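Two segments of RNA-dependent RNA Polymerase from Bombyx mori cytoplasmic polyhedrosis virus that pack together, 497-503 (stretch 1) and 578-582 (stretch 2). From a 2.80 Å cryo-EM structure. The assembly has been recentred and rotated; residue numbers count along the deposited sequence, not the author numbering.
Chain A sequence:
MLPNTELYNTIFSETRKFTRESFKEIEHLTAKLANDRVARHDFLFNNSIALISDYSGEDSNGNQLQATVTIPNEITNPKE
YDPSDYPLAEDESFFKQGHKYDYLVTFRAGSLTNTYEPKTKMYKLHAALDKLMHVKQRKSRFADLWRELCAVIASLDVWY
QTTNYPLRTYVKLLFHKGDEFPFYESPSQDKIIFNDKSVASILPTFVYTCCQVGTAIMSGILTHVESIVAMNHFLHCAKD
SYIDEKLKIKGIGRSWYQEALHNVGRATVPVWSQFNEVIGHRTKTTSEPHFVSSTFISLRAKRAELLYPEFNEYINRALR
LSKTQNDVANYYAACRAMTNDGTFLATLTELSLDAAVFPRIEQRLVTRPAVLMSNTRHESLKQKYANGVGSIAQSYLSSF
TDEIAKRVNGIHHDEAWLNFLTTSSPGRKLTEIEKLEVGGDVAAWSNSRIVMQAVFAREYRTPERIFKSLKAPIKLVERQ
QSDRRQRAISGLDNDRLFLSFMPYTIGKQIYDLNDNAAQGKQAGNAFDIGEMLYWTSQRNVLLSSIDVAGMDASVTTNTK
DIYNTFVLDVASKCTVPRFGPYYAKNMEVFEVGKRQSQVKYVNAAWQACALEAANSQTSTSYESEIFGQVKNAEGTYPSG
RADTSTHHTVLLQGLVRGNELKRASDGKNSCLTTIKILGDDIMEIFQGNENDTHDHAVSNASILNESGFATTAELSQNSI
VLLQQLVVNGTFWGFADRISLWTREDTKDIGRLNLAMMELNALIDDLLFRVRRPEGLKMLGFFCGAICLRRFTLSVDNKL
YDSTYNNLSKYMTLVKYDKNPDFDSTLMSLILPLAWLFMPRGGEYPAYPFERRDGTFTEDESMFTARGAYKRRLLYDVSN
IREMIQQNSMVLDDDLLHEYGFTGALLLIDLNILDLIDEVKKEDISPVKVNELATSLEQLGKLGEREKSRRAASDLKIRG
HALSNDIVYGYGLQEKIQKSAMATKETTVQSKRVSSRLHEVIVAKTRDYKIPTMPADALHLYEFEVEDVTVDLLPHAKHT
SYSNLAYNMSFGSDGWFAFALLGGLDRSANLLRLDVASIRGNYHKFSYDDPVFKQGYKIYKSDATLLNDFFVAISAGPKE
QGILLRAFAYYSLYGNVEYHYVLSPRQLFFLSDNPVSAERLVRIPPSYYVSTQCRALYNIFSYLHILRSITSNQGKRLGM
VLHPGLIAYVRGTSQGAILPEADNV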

# COMPACT_ATOMS: atom_id res chain seq x y z
N LEU A 497 -11.54 2.99 -4.21
CA LEU A 497 -11.03 2.95 -2.84
C LEU A 497 -12.18 3.03 -1.84
O LEU A 497 -12.09 2.47 -0.75
CB LEU A 497 -10.04 4.10 -2.62
CG LEU A 497 -9.22 4.08 -1.34
CD1 LEU A 497 -8.30 2.89 -1.34
CD2 LEU A 497 -8.43 5.36 -1.17
N PHE A 498 -13.26 3.70 -2.22
CA PHE A 498 -14.42 3.83 -1.35
C PHE A 498 -15.20 2.53 -1.27
O PHE A 498 -15.82 2.25 -0.24
CB PHE A 498 -15.30 4.96 -1.84
CG PHE A 498 -16.49 5.24 -0.98
CD1 PHE A 498 -16.35 5.93 0.21
CD2 PHE A 498 -17.75 4.80 -1.35
CE1 PHE A 498 -17.44 6.19 1.00
CE2 PHE A 498 -18.84 5.05 -0.56
CZ PHE A 498 -18.68 5.75 0.62
N LEU A 499 -15.21 1.74 -2.34
CA LEU A 499 -15.92 0.46 -2.30
C LEU A 499 -15.24 -0.54 -1.37
O LEU A 499 -15.91 -1.39 -0.78
CB LEU A 499 -16.04 -0.14 -3.70
CG LEU A 499 -17.07 0.51 -4.60
CD1 LEU A 499 -17.03 -0.14 -5.96
CD2 LEU A 499 -18.44 0.38 -3.96
N SER A 500 -13.93 -0.45 -1.22
CA SER A 500 -13.21 -1.35 -0.33
C SER A 500 -13.07 -0.80 1.08
O SER A 500 -12.27 -1.34 1.85
CB SER A 500 -11.83 -1.65 -0.90
OG SER A 500 -11.05 -0.47 -0.96
N PHE A 501 -13.82 0.23 1.45
CA PHE A 501 -13.58 0.86 2.74
C PHE A 501 -14.38 0.19 3.85
O PHE A 501 -13.86 0.00 4.96
CB PHE A 501 -13.90 2.35 2.67
CG PHE A 501 -13.57 3.09 3.92
CD1 PHE A 501 -12.26 3.29 4.28
CD2 PHE A 501 -14.58 3.60 4.72
CE1 PHE A 501 -11.94 3.96 5.44
CE2 PHE A 501 -14.27 4.27 5.87
CZ PHE A 501 -12.95 4.46 6.23
N MET A 502 -15.63 -0.17 3.59
CA MET A 502 -16.41 -0.87 4.59
C MET A 502 -15.97 -2.32 4.84
O MET A 502 -16.03 -2.75 6.01
CB MET A 502 -17.91 -0.77 4.24
CG MET A 502 -18.86 -1.34 5.28
SD MET A 502 -18.77 -0.58 6.91
CE MET A 502 -19.64 0.95 6.62
N PRO A 503 -15.52 -3.13 3.85
CA PRO A 503 -14.85 -4.39 4.23
C PRO A 503 -13.60 -4.21 5.08
O PRO A 503 -13.36 -5.01 6.00
CB PRO A 503 -14.52 -5.01 2.87
CG PRO A 503 -15.56 -4.53 1.99
CD PRO A 503 -15.84 -3.14 2.41
N ARG A 578 -26.96 5.33 6.07
CA ARG A 578 -26.25 6.48 5.50
C ARG A 578 -24.73 6.26 5.50
O ARG A 578 -23.99 6.90 6.25
CB ARG A 578 -26.61 7.79 6.22
CG ARG A 578 -27.84 8.51 5.71
CD ARG A 578 -29.10 7.80 6.11
NE ARG A 578 -30.29 8.58 5.85
CZ ARG A 578 -31.51 8.10 6.01
NH1 ARG A 578 -32.56 8.86 5.77
NH2 ARG A 578 -31.69 6.85 6.40
N PHE A 579 -24.28 5.32 4.68
CA PHE A 579 -22.84 5.18 4.51
C PHE A 579 -22.30 6.06 3.39
O PHE A 579 -21.52 6.97 3.64
CB PHE A 579 -22.45 3.72 4.30
CG PHE A 579 -21.03 3.53 3.86
CD1 PHE A 579 -19.98 3.95 4.65
CD2 PHE A 579 -20.74 2.90 2.67
CE1 PHE A 579 -18.67 3.78 4.24
CE2 PHE A 579 -19.44 2.72 2.25
CZ PHE A 579 -18.41 3.16 3.04
N GLY A 580 -22.69 5.81 2.16
CA GLY A 580 -22.17 6.60 1.08
C GLY A 580 -23.26 7.36 0.37
O GLY A 580 -23.81 8.34 0.87
N PRO A 581 -23.56 6.93 -0.86
CA PRO A 581 -24.83 7.27 -1.48
C PRO A 581 -25.97 6.35 -1.05
O PRO A 581 -27.07 6.48 -1.59
CB PRO A 581 -24.53 7.11 -2.96
CG PRO A 581 -23.48 6.08 -3.01
CD PRO A 581 -22.64 6.26 -1.80
N TYR A 582 -25.72 5.45 -0.11
CA TYR A 582 -26.65 4.41 0.27
C TYR A 582 -27.38 4.80 1.54
O TYR A 582 -26.87 5.56 2.36
CB TYR A 582 -25.93 3.09 0.49
CG TYR A 582 -25.18 2.62 -0.72
CD1 TYR A 582 -25.86 2.05 -1.78
CD2 TYR A 582 -23.81 2.73 -0.79
CE1 TYR A 582 -25.18 1.62 -2.89
CE2 TYR A 582 -23.12 2.31 -1.90
CZ TYR A 582 -23.81 1.75 -2.94
OH TYR A 582 -23.14 1.32 -4.05

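The contact is built around one aromatic ring. F579, on an irregular stretch with no helix or strand, points its CA-to-CB bond toward the other segment, and its chi1 of 169° (t) carries the ring out into a slot formed by three side chains of stretch 1. No hydrogen bond crosses between the segments, so the fit rests on shape and apolar contact; the two segments together bury 294 Å².

The slot has two walls and an end. Over one face of the F579 ring lies M502, whose methyl CE comes 3.6 Å from F579 CD1 and sits 4.0 Å from the ring centroid, 25° off the ring normal, a CH-pi contact. M502 chi1 is t, which extends the chain from the backbone; chi2 and chi3 are both p, and these two bends bring the chain round so that its methyl lies over the ring. The sulfur SD stands farther off, 5.3 Å from the same centroid, in an oblique position.

Over the opposite face comes F498, its CZ 3.5 Å from F579 CE2. The two ring planes are nearly parallel, at 8°, with centroids 4.7 Å apart, but they are slid so far that they barely overlap: the tip of one ring rests on the other. F498 manages this although its CA-to-CB bond points sideways. A chi1 of -177° (t) extends the side chain, so the end of the ring comes nearer than its root would suggest. F501, with chi1 also t and its CA-to-CB bond directed toward stretch 2, completes the slot edge to edge, F501 CD2 lying 4.1 Å from F579 CE1. Thus all three lining side chains, and F579 itself, share the t well at chi1; the rings differ little in chi2 (61° to 77°), while M502 goes on to two p bends.

The reach of F498 also depends on what stretch 2 leaves out. G580 lies at the edge of the F498 ring, with G580 CA 3.6 Å from F498 CZ. An ideal CB built on G580 would point toward stretch 1 and fall 2.7 Å from F498 CE2, a clash; it would also run into P581 CD at 2.3 Å. The bare CA is therefore part of the fit. P581 adds a looser apolar contact, its CD 4.2 Å from F498 CE2.

Between F498 and M502, S500 lies out of reach of stretch 2. Its chi1 of 64° (p) lets S500 OG donate to L497 O at 3.1 Å, tying the hydroxyl to its own segment's backbone.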